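Local coordinates for protein beta-hexosaminidase Amuc_2018 (Akkermansia muciniphila, PDB 6JEB) that hydrolyses terminal non-reducing N-acetylglucosamine and N-acetylgalactosamine residues from glycans and chitobiose as a zinc-binding glycoside hydrolase of family 20, at residues A[136-141]-A[238-243]; A[203-209]-A[223-229]; A[220-224]-A[258-263]. The contacts are given in a common frame with arbitrary orientation. Where two conformers were deposited one is given. Numbering follows the deposited sequence.

Contact 1: A[136-141]-A[238-243]; sequences LPVPGY and SVFNEL
E242 lies against the ring of P139, its CD 3.3 Å from P139 CD, where an extended loop meets helix 230-246. That loop runs through L136, P137 and V138 with the backbone in the beta region, then reverses in a type II turn from V138 to Y141, closed by Y141 N to V138 O at 3.0 Å; at G140 (phi 91°, psi -8°) a CB would jam against P139 O. The backbones are nearest at V138 and V239, CA to CA 6.1 Å. L136 (chi1 t, chi2 p) brings CD2 to 3.9 Å from both V239 CG1 and L243 CD2, and V138 CG2 meets V239 CG2 at 3.9 Å. This is loop-on-helix packing in the family 20 catalytic barrel: the loop follows strand 123-127, and the helix precedes strand 251-253. Polar links across the seam pass through water. One water donates to P137 O and E242 OE1, both at 2.8 Å, while E242 OE1 also pairs with K167. Another donates to P139 O at 2.6 Å and reaches S238 OG weakly at 3.3 Å; S238 OG is hydrogen-bonded to K234 O. Y141 (chi1 m) sets the edge of its ring beside S238, CE2 to OG 3.7 Å.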
loop_
_atom_site.group_PDB
_atom_site.type_symbol
_atom_site.label_atom_id
_atom_site.label_comp_id
_atom_site.label_asym_id
_atom_site.label_seq_id
_atom_site.Cartn_x
_atom_site.Cartn_y
_atom_site.Cartn_z
ATOM N N LEU A 136 -2.976 -16.558 1.730
ATOM C CA LEU A 136 -3.949 -16.521 2.817
ATOM C C LEU A 136 -4.503 -17.913 3.064
ATOM O O LEU A 136 -5.147 -18.473 2.165
ATOM C CB LEU A 136 -5.098 -15.584 2.455
ATOM C CG LEU A 136 -6.198 -15.547 3.519
ATOM C CD1 LEU A 136 -5.836 -14.613 4.684
ATOM C CD2 LEU A 136 -7.547 -15.155 2.916
ATOM N N PRO A 137 -4.334 -18.490 4.253
ATOM C CA PRO A 137 -4.964 -19.789 4.527
ATOM C C PRO A 137 -6.464 -19.622 4.721
ATOM O O PRO A 137 -6.929 -18.637 5.303
ATOM C CB PRO A 137 -4.281 -20.237 5.824
ATOM C CG PRO A 137 -3.975 -18.938 6.527
ATOM C CD PRO A 137 -3.598 -17.969 5.423
ATOM N N VAL A 138 -7.228 -20.582 4.203
ATOM C CA VAL A 138 -8.684 -20.553 4.342
ATOM C C VAL A 138 -9.159 -21.933 4.769
ATOM O O VAL A 138 -9.047 -22.891 3.985
ATOM C CB VAL A 138 -9.389 -20.120 3.042
ATOM C CG1 VAL A 138 -10.888 -19.994 3.284
ATOM C CG2 VAL A 138 -8.825 -18.809 2.510
ATOM N N PRO A 139 -9.703 -22.083 5.975
ATOM C CA PRO A 139 -10.232 -23.385 6.393
ATOM C C PRO A 139 -11.259 -23.901 5.396
ATOM O O PRO A 139 -12.105 -23.152 4.892
ATOM C CB PRO A 139 -10.871 -23.085 7.754
ATOM C CG PRO A 139 -10.099 -21.899 8.269
ATOM C CD PRO A 139 -9.790 -21.075 7.049
ATOM N N GLY A 140 -11.156 -25.193 5.091
ATOM C CA GLY A 140 -12.015 -25.830 4.118
ATOM C C GLY A 140 -11.483 -25.832 2.703
ATOM O O GLY A 140 -12.087 -26.475 1.833
ATOM N N TYR A 141 -10.377 -25.136 2.437
ATOM C CA TYR A 141 -9.794 -25.066 1.095
ATOM C C TYR A 141 -8.312 -25.403 1.182
ATOM O O TYR A 141 -7.449 -24.551 0.942
ATOM C CB TYR A 141 -10.068 -23.708 0.440
ATOM C CG TYR A 141 -11.555 -23.529 0.243
ATOM C CD1 TYR A 141 -12.185 -24.024 -0.891
ATOM C CD2 TYR A 141 -12.340 -22.939 1.227
ATOM C CE1 TYR A 141 -13.557 -23.908 -1.058
ATOM C CE2 TYR A 141 -13.705 -22.818 1.076
ATOM C CZ TYR A 141 -14.311 -23.301 -0.070
ATOM O OH TYR A 141 -15.673 -23.186 -0.228
ATOM N N SER A 238 -16.248 -17.876 2.467
ATOM C CA SER A 238 -15.308 -18.422 3.444
ATOM C C SER A 238 -14.076 -17.542 3.570
ATOM O O SER A 238 -13.583 -17.318 4.681
ATOM C CB SER A 238 -14.889 -19.836 3.052
ATOM O OG SER A 238 -16.009 -20.695 3.000
ATOM N N VAL A 239 -13.547 -17.067 2.438
ATOM C CA VAL A 239 -12.410 -16.148 2.468
ATOM C C VAL A 239 -12.753 -14.922 3.300
ATOM O O VAL A 239 -11.998 -14.518 4.193
ATOM C CB VAL A 239 -11.998 -15.756 1.038
ATOM C CG1 VAL A 239 -10.944 -14.648 1.075
ATOM C CG2 VAL A 239 -11.485 -16.967 0.279
ATOM N N PHE A 240 -13.904 -14.308 3.016
ATOM C CA PHE A 240 -14.269 -13.077 3.705
ATOM C C PHE A 240 -14.519 -13.311 5.191
ATOM O O PHE A 240 -14.256 -12.417 6.003
ATOM C CB PHE A 240 -15.491 -12.433 3.045
ATOM C CG PHE A 240 -15.276 -12.026 1.608
ATOM C CD1 PHE A 240 -14.005 -11.859 1.082
ATOM C CD2 PHE A 240 -16.371 -11.813 0.778
ATOM C CE1 PHE A 240 -13.826 -11.482 -0.248
ATOM C CE2 PHE A 240 -16.206 -11.438 -0.548
ATOM C CZ PHE A 240 -14.929 -11.273 -1.064
ATOM N N ASN A 241 -15.040 -14.485 5.564
ATOM C CA ASN A 241 -15.199 -14.794 6.983
ATOM C C ASN A 241 -13.848 -14.841 7.690
ATOM O O ASN A 241 -13.712 -14.349 8.819
ATOM C CB ASN A 241 -15.968 -16.107 7.160
ATOM C CG ASN A 241 -17.450 -15.961 6.857
ATOM O OD1 ASN A 241 -18.002 -14.860 6.913
ATOM N ND2 ASN A 241 -18.104 -17.075 6.544
ATOM N N GLU A 242 -12.831 -15.419 7.042
ATOM C CA GLU A 242 -11.495 -15.400 7.632
ATOM C C GLU A 242 -10.984 -13.976 7.765
ATOM O O GLU A 242 -10.387 -13.614 8.786
ATOM C CB GLU A 242 -10.511 -16.213 6.789
ATOM C CG GLU A 242 -10.790 -17.682 6.808
ATOM C CD GLU A 242 -10.881 -18.216 8.221
ATOM O OE1 GLU A 242 -9.873 -18.115 8.958
ATOM O OE2 GLU A 242 -11.959 -18.725 8.590
ATOM N N LEU A 243 -11.205 -13.152 6.739
ATOM C CA LEU A 243 -10.747 -11.770 6.810
ATOM C C LEU A 243 -11.452 -11.015 7.928
ATOM O O LEU A 243 -10.843 -10.169 8.588
ATOM C CB LEU A 243 -10.955 -11.076 5.466
ATOM C CG LEU A 243 -10.201 -11.680 4.273
ATOM C CD1 LEU A 243 -10.441 -10.842 3.017
ATOM C CD2 LEU A 243 -8.708 -11.824 4.569
HETATM O O HOH W 1 -7.259 -18.415 8.094
HETATM O O HOH W 2 -14.389 -22.138 5.531
#

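Contact 2: A[203-209]-A[223-229]; sequences EFFCFPK and ELVCPQK. With ZN (zinc ion), chain B.
Zinc ties the two loops together: C206 SG and C226 SG each bind it at 2.3 Å, and C267 and C270 complete the Cys4 site. A salt bridge holds the other end, K209 NZ to E223 OE2 at 2.7 Å, with K209 NZ also donating to F207 O at 2.8 Å. K229 stretches back from the N-cap of helix 230-246, chi3 and chi4 both t, so that its NZ donates to F205 O at 2.8 Å and E203 O at 3.2 Å. Between these points the backbones make a single beta bridge, F205 with V225 (CA to CA 4.5 Å), flanked by a nearly straight hydrogen bond from C226 N to F204 O at 2.9 Å. C226 starts a type I turn to K229, in which K229 N reaches C226 O at 3.2 Å and Q228 N donates to the ligating C226 SG at 3.5 Å, an amide-to-thiolate bond familiar from cysteine zinc sites. In this barrel enzyme the zinc joins the long loop between helices 195-200 and 230-246 to the region of helices 262-266 and 268-277. Water bridges F207 N (2.9 Å) to E223 OE1 (2.7 Å). The F205 ring, chi1 m, receives V225 CG1 over one face in a CH-pi contact, 4.1 Å from the centroid, and also stacks with H198. F204 CB touches V225 CG1 more loosely at 4.4 Å.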
loop_
_atom_site.group_PDB
_atom_site.type_symbol
_atom_site.label_atom_id
_atom_site.label_comp_id
_atom_site.label_asym_id
_atom_site.label_seq_id
_atom_site.Cartn_x
_atom_site.Cartn_y
_atom_site.Cartn_z
ATOM N N GLU A 203 -12.125 -25.813 -11.016
ATOM C CA GLU A 203 -13.580 -25.827 -11.069
ATOM C C GLU A 203 -14.207 -24.464 -10.781
ATOM O O GLU A 203 -15.411 -24.306 -11.009
ATOM C CB GLU A 203 -14.136 -26.879 -10.099
ATOM C CG GLU A 203 -13.786 -26.641 -8.620
ATOM C CD GLU A 203 -12.595 -27.456 -8.140
ATOM O OE1 GLU A 203 -11.615 -27.587 -8.903
ATOM O OE2 GLU A 203 -12.638 -27.977 -6.999
ATOM N N PHE A 204 -13.441 -23.485 -10.289
ATOM C CA PHE A 204 -13.987 -22.149 -10.060
ATOM C C PHE A 204 -14.029 -21.298 -11.325
ATOM O O PHE A 204 -14.505 -20.160 -11.264
ATOM C CB PHE A 204 -13.160 -21.380 -9.017
ATOM C CG PHE A 204 -13.183 -21.967 -7.625
ATOM C CD1 PHE A 204 -14.030 -23.014 -7.277
ATOM C CD2 PHE A 204 -12.344 -21.437 -6.647
ATOM C CE1 PHE A 204 -14.026 -23.534 -5.963
ATOM C CE2 PHE A 204 -12.328 -21.941 -5.342
ATOM C CZ PHE A 204 -13.169 -22.994 -4.999
ATOM N N PHE A 205 -13.558 -21.812 -12.460
ATOM C CA PHE A 205 -13.307 -21.004 -13.644
ATOM C C PHE A 205 -14.185 -21.448 -14.808
ATOM O O PHE A 205 -14.648 -22.591 -14.863
ATOM C CB PHE A 205 -11.816 -21.050 -14.011
ATOM C CG PHE A 205 -10.951 -20.395 -12.975
ATOM C CD1 PHE A 205 -10.657 -21.050 -11.783
ATOM C CD2 PHE A 205 -10.499 -19.100 -13.156
ATOM C CE1 PHE A 205 -9.905 -20.420 -10.793
ATOM C CE2 PHE A 205 -9.737 -18.465 -12.184
ATOM C CZ PHE A 205 -9.433 -19.123 -10.999
ATOM N N CYS A 206 -14.407 -20.518 -15.745
ATOM C CA CYS A 206 -15.265 -20.799 -16.895
ATOM C C CYS A 206 -14.740 -21.973 -17.711
ATOM O O CYS A 206 -15.523 -22.790 -18.219
ATOM C CB CYS A 206 -15.361 -19.563 -17.791
ATOM S SG CYS A 206 -15.962 -18.065 -16.977
ATOM N N PHE A 207 -13.420 -22.059 -17.869
ATOM C CA PHE A 207 -12.774 -23.083 -18.687
ATOM C C PHE A 207 -11.750 -23.794 -17.812
ATOM O O PHE A 207 -10.550 -23.481 -17.848
ATOM C CB PHE A 207 -12.168 -22.476 -19.955
ATOM C CG PHE A 207 -13.199 -21.898 -20.886
ATOM C CD1 PHE A 207 -13.847 -22.711 -21.810
ATOM C CD2 PHE A 207 -13.549 -20.556 -20.820
ATOM C CE1 PHE A 207 -14.814 -22.200 -22.656
ATOM C CE2 PHE A 207 -14.513 -20.029 -21.672
ATOM C CZ PHE A 207 -15.143 -20.856 -22.593
ATOM N N PRO A 208 -12.192 -24.762 -17.013
ATOM C CA PRO A 208 -11.272 -25.435 -16.086
ATOM C C PRO A 208 -10.160 -26.164 -16.826
ATOM O O PRO A 208 -10.396 -26.891 -17.800
ATOM C CB PRO A 208 -12.182 -26.407 -15.323
ATOM C CG PRO A 208 -13.552 -25.825 -15.460
ATOM C CD PRO A 208 -13.582 -25.214 -16.839
ATOM N N LYS A 209 -8.936 -25.959 -16.350
ATOM C CA LYS A 209 -7.739 -26.563 -16.924
ATOM C C LYS A 209 -7.020 -27.273 -15.786
ATOM O O LYS A 209 -6.218 -26.665 -15.066
ATOM C CB LYS A 209 -6.867 -25.506 -17.594
ATOM C CG LYS A 209 -7.564 -24.804 -18.766
ATOM C CD LYS A 209 -6.815 -23.534 -19.175
ATOM C CE LYS A 209 -7.594 -22.714 -20.178
ATOM N NZ LYS A 209 -8.794 -22.111 -19.553
ATOM N N GLU A 223 -7.621 -15.818 -17.081
ATOM C CA GLU A 223 -8.464 -16.725 -16.303
ATOM C C GLU A 223 -9.273 -15.943 -15.271
ATOM O O GLU A 223 -8.724 -15.453 -14.280
ATOM C CB GLU A 223 -7.592 -17.774 -15.620
ATOM C CG GLU A 223 -6.887 -18.704 -16.583
ATOM C CD GLU A 223 -7.858 -19.570 -17.360
ATOM O OE1 GLU A 223 -8.974 -19.819 -16.853
ATOM O OE2 GLU A 223 -7.508 -20.008 -18.476
ATOM N N LEU A 224 -10.583 -15.849 -15.478
ATOM C CA LEU A 224 -11.476 -15.202 -14.527
ATOM C C LEU A 224 -12.330 -16.255 -13.830
ATOM O O LEU A 224 -12.801 -17.205 -14.468
ATOM C CB LEU A 224 -12.406 -14.203 -15.233
ATOM C CG LEU A 224 -11.769 -13.130 -16.123
ATOM C CD1 LEU A 224 -12.801 -12.093 -16.525
ATOM C CD2 LEU A 224 -10.593 -12.452 -15.432
ATOM N N VAL A 225 -12.545 -16.083 -12.522
ATOM C CA VAL A 225 -13.522 -16.933 -11.849
ATOM C C VAL A 225 -14.881 -16.771 -12.535
ATOM O O VAL A 225 -15.218 -15.702 -13.064
ATOM C CB VAL A 225 -13.620 -16.657 -10.339
ATOM C CG1 VAL A 225 -12.353 -17.122 -9.624
ATOM C CG2 VAL A 225 -13.905 -15.167 -10.071
ATOM N N CYS A 226 -15.658 -17.854 -12.554
ATOM C CA CYS A 226 -16.946 -17.843 -13.235
ATOM C C CYS A 226 -18.036 -17.451 -12.246
ATOM O O CYS A 226 -18.299 -18.209 -11.302
ATOM C CB CYS A 226 -17.245 -19.210 -13.828
ATOM S SG CYS A 226 -18.839 -19.223 -14.703
ATOM N N PRO A 227 -18.700 -16.303 -12.414
ATOM C CA PRO A 227 -19.739 -15.906 -11.448
ATOM C C PRO A 227 -20.936 -16.837 -11.412
ATOM O O PRO A 227 -21.761 -16.707 -10.499
ATOM C CB PRO A 227 -20.154 -14.503 -11.921
ATOM C CG PRO A 227 -19.010 -14.020 -12.762
ATOM C CD PRO A 227 -18.463 -15.262 -13.428
ATOM N N GLN A 228 -21.070 -17.755 -12.371
ATOM C CA GLN A 228 -22.236 -18.630 -12.384
ATOM C C GLN A 228 -22.076 -19.849 -11.495
ATOM O O GLN A 228 -23.043 -20.601 -11.319
ATOM C CB GLN A 228 -22.541 -19.100 -13.810
ATOM C CG GLN A 228 -22.375 -18.023 -14.884
ATOM C CD GLN A 228 -22.899 -16.654 -14.463
ATOM O OE1 GLN A 228 -23.891 -16.535 -13.732
ATOM N NE2 GLN A 228 -22.236 -15.612 -14.934
ATOM N N LYS A 229 -20.903 -20.063 -10.917
ATOM C CA LYS A 229 -20.636 -21.301 -10.202
ATOM C C LYS A 229 -20.861 -21.110 -8.712
ATOM O O LYS A 229 -20.231 -20.227 -8.105
ATOM C CB LYS A 229 -19.210 -21.759 -10.475
ATOM C CG LYS A 229 -18.969 -21.979 -11.962
ATOM C CD LYS A 229 -17.975 -23.088 -12.206
ATOM C CE LYS A 229 -17.818 -23.366 -13.684
ATOM N NZ LYS A 229 -16.688 -24.308 -13.948
HETATM ZN ZN ZN B . -18.282 -18.358 -16.806
HETATM O O HOH W 3 -16.932 -26.272 -12.331
HETATM O O HOH W 4 -17.703 -24.627 -16.519
HETATM O O HOH W 5 -11.571 -19.920 -17.428
#

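Contact 3: A[220-224]-A[258-263]; sequences NSKEL and EAPTEL. With ACM (acetamide), chain C.
N220 begins the loop 220-224, which crosses the path of 258-263 with end-to-end directions 54° apart. Its side chain, chi1 t, donates from ND2 to E258 O at 3.1 Å, and a water joins the same ND2 (3.1 Å) to E258 OE1 (2.9 Å). N220 OD1 lies 3.5 Å from P260 CG. At S221 the carbonyl shares a second water with E258 O, 2.7 Å from each of these two oxygens, while S221 OG accepts from E223 N at 3.2 Å in an ST turn. Next, K222 CA lies 6.1 Å from P260 CA. The K222 side chain is extended from chi2 through chi4 (all t) and reaches past the P260 ring to form a salt bridge, K222 NZ to E262 OE1 at 2.9 Å; E262 OE2 pairs with K266. A third water accepts from L263 N (2.8 Å), at the start of helix 262-266, and donates to K222 O and P260 O, both at 2.7 Å. L263 CD1 packs 3.4 Å from K222 O and 3.8 Å from E223 OE2, the oxygen that pairs with K209. L224, chi1 m and chi2 t, points into 258-263, its CD2 4.0 Å from A259 CB and its CD1 3.3 Å from P260 O. E258 OE1 is hydrogen-bonded to H193 NE2 and lies 3.3 Å from acetamide N, beside the substrate-binding D257. Family 20 enzymes use this Asp-Glu pair for substrate-assisted catalysis, so the direct and water-mediated bonds from N220 tie the outer loop to both the backbone and the carboxylate of an active-site glutamate.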
loop_
_atom_site.group_PDB
_atom_site.type_symbol
_atom_site.label_atom_id
_atom_site.label_comp_id
_atom_site.label_asym_id
_atom_site.label_seq_id
_atom_site.Cartn_x
_atom_site.Cartn_y
_atom_site.Cartn_z
ATOM N N ASN A 220 0.025 -11.279 -18.455
ATOM C CA ASN A 220 -1.384 -11.211 -18.099
ATOM C C ASN A 220 -2.038 -12.577 -18.258
ATOM O O ASN A 220 -1.806 -13.282 -19.247
ATOM C CB ASN A 220 -2.090 -10.179 -18.992
ATOM C CG ASN A 220 -3.593 -10.086 -18.733
ATOM O OD1 ASN A 220 -4.404 -10.546 -19.544
ATOM N ND2 ASN A 220 -3.971 -9.476 -17.613
ATOM N N SER A 221 -2.845 -12.948 -17.270
ATOM C CA SER A 221 -3.679 -14.137 -17.335
ATOM C C SER A 221 -5.109 -13.736 -17.677
ATOM O O SER A 221 -5.625 -12.744 -17.152
ATOM C CB SER A 221 -3.671 -14.852 -15.985
ATOM O OG SER A 221 -4.659 -15.870 -15.958
ATOM N N LYS A 222 -5.741 -14.501 -18.568
ATOM C CA LYS A 222 -7.135 -14.277 -18.932
ATOM C C LYS A 222 -8.110 -15.065 -18.068
ATOM O O LYS A 222 -9.323 -14.986 -18.300
ATOM C CB LYS A 222 -7.370 -14.643 -20.406
ATOM C CG LYS A 222 -6.530 -13.854 -21.398
ATOM C CD LYS A 222 -6.768 -14.342 -22.824
ATOM C CE LYS A 222 -5.971 -13.525 -23.830
ATOM N NZ LYS A 222 -6.167 -14.005 -25.231
ATOM N N GLU A 223 -7.621 -15.818 -17.081
ATOM C CA GLU A 223 -8.464 -16.725 -16.303
ATOM C C GLU A 223 -9.273 -15.943 -15.271
ATOM O O GLU A 223 -8.724 -15.453 -14.280
ATOM C CB GLU A 223 -7.592 -17.774 -15.620
ATOM C CG GLU A 223 -6.887 -18.704 -16.583
ATOM C CD GLU A 223 -7.858 -19.570 -17.360
ATOM O OE1 GLU A 223 -8.974 -19.819 -16.853
ATOM O OE2 GLU A 223 -7.508 -20.008 -18.476
ATOM N N LEU A 224 -10.583 -15.849 -15.478
ATOM C CA LEU A 224 -11.476 -15.202 -14.527
ATOM C C LEU A 224 -12.330 -16.255 -13.830
ATOM O O LEU A 224 -12.801 -17.205 -14.468
ATOM C CB LEU A 224 -12.406 -14.203 -15.233
ATOM C CG LEU A 224 -11.769 -13.130 -16.123
ATOM C CD1 LEU A 224 -12.801 -12.093 -16.525
ATOM C CD2 LEU A 224 -10.593 -12.452 -15.432
ATOM N N GLU A 258 -6.658 -5.527 -14.496
ATOM C CA GLU A 258 -6.158 -6.327 -15.617
ATOM C C GLU A 258 -6.956 -7.616 -15.785
ATOM O O GLU A 258 -6.404 -8.722 -15.831
ATOM C CB GLU A 258 -4.656 -6.595 -15.487
ATOM C CG GLU A 258 -3.841 -5.312 -15.361
ATOM C CD GLU A 258 -2.369 -5.559 -15.088
ATOM O OE1 GLU A 258 -2.043 -6.468 -14.296
ATOM O OE2 GLU A 258 -1.529 -4.830 -15.655
ATOM N N ALA A 259 -8.279 -7.459 -15.867
ATOM C CA ALA A 259 -9.222 -8.571 -15.951
ATOM C C ALA A 259 -9.930 -8.511 -17.300
ATOM O O ALA A 259 -11.107 -8.122 -17.377
ATOM C CB ALA A 259 -10.222 -8.537 -14.795
ATOM N N PRO A 260 -9.253 -8.905 -18.382
ATOM C CA PRO A 260 -9.921 -8.931 -19.687
ATOM C C PRO A 260 -11.041 -9.958 -19.662
ATOM O O PRO A 260 -10.952 -10.986 -18.990
ATOM C CB PRO A 260 -8.802 -9.357 -20.641
ATOM C CG PRO A 260 -7.905 -10.195 -19.798
ATOM C CD PRO A 260 -7.926 -9.546 -18.430
ATOM N N THR A 261 -12.109 -9.676 -20.403
ATOM C CA THR A 261 -13.333 -10.451 -20.251
ATOM C C THR A 261 -13.565 -11.462 -21.369
ATOM O O THR A 261 -14.657 -12.034 -21.446
ATOM C CB THR A 261 -14.535 -9.523 -20.107
ATOM O OG1 THR A 261 -14.521 -8.574 -21.174
ATOM C CG2 THR A 261 -14.487 -8.785 -18.766
ATOM N N GLU A 262 -12.555 -11.718 -22.203
ATOM C CA GLU A 262 -12.679 -12.663 -23.312
ATOM C C GLU A 262 -13.293 -13.994 -22.879
ATOM O O GLU A 262 -14.181 -14.528 -23.554
ATOM C CB GLU A 262 -11.300 -12.890 -23.929
ATOM C CG GLU A 262 -11.253 -13.995 -24.959
ATOM C CD GLU A 262 -9.840 -14.310 -25.406
ATOM O OE1 GLU A 262 -8.960 -13.436 -25.260
ATOM O OE2 GLU A 262 -9.608 -15.435 -25.895
ATOM N N LEU A 263 -12.823 -14.558 -21.761
ATOM C CA LEU A 263 -13.319 -15.879 -21.374
ATOM C C LEU A 263 -14.737 -15.825 -20.816
ATOM O O LEU A 263 -15.498 -16.783 -20.996
ATOM C CB LEU A 263 -12.352 -16.584 -20.416
ATOM C CG LEU A 263 -10.978 -16.911 -21.014
ATOM C CD1 LEU A 263 -10.161 -17.804 -20.075
ATOM C CD2 LEU A 263 -11.116 -17.560 -22.389
HETATM C C1 ACM C . -1.895 -3.121 -11.104
HETATM O O ACM C . -0.903 -2.498 -11.311
HETATM N N ACM C . -2.063 -4.371 -11.774
HETATM C C2 ACM C . -3.000 -2.658 -10.171
HETATM O O HOH W 6 -1.514 -8.958 -15.738
HETATM O O HOH W 7 -5.734 -11.197 -14.916
HETATM O O HOH W 8 -10.926 -13.475 -19.933
#

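How the contacts relate
All three contacts belong to the family 20 catalytic barrel, joining loops and helices around its parallel strands. Contacts 2 and 3 have centres 11 Å apart and share E223 and L224; F207 CE2 of contact 2 also touches L263 O of contact 3 at 3.5 Å. Through the shared residues, 220-229 runs from N220, which bonds the active-site E258, to the zinc ligand C226. Contact 1 lies about 19 Å from contact 2, centre to centre, and meets it where Y141 CE1 approaches F204 CZ at 4.1 Å; its centre is 24 Å from that of contact 3. Along the chain, both segments of contact 2 fall between those of contact 1, whereas contacts 1 and 3 alternate.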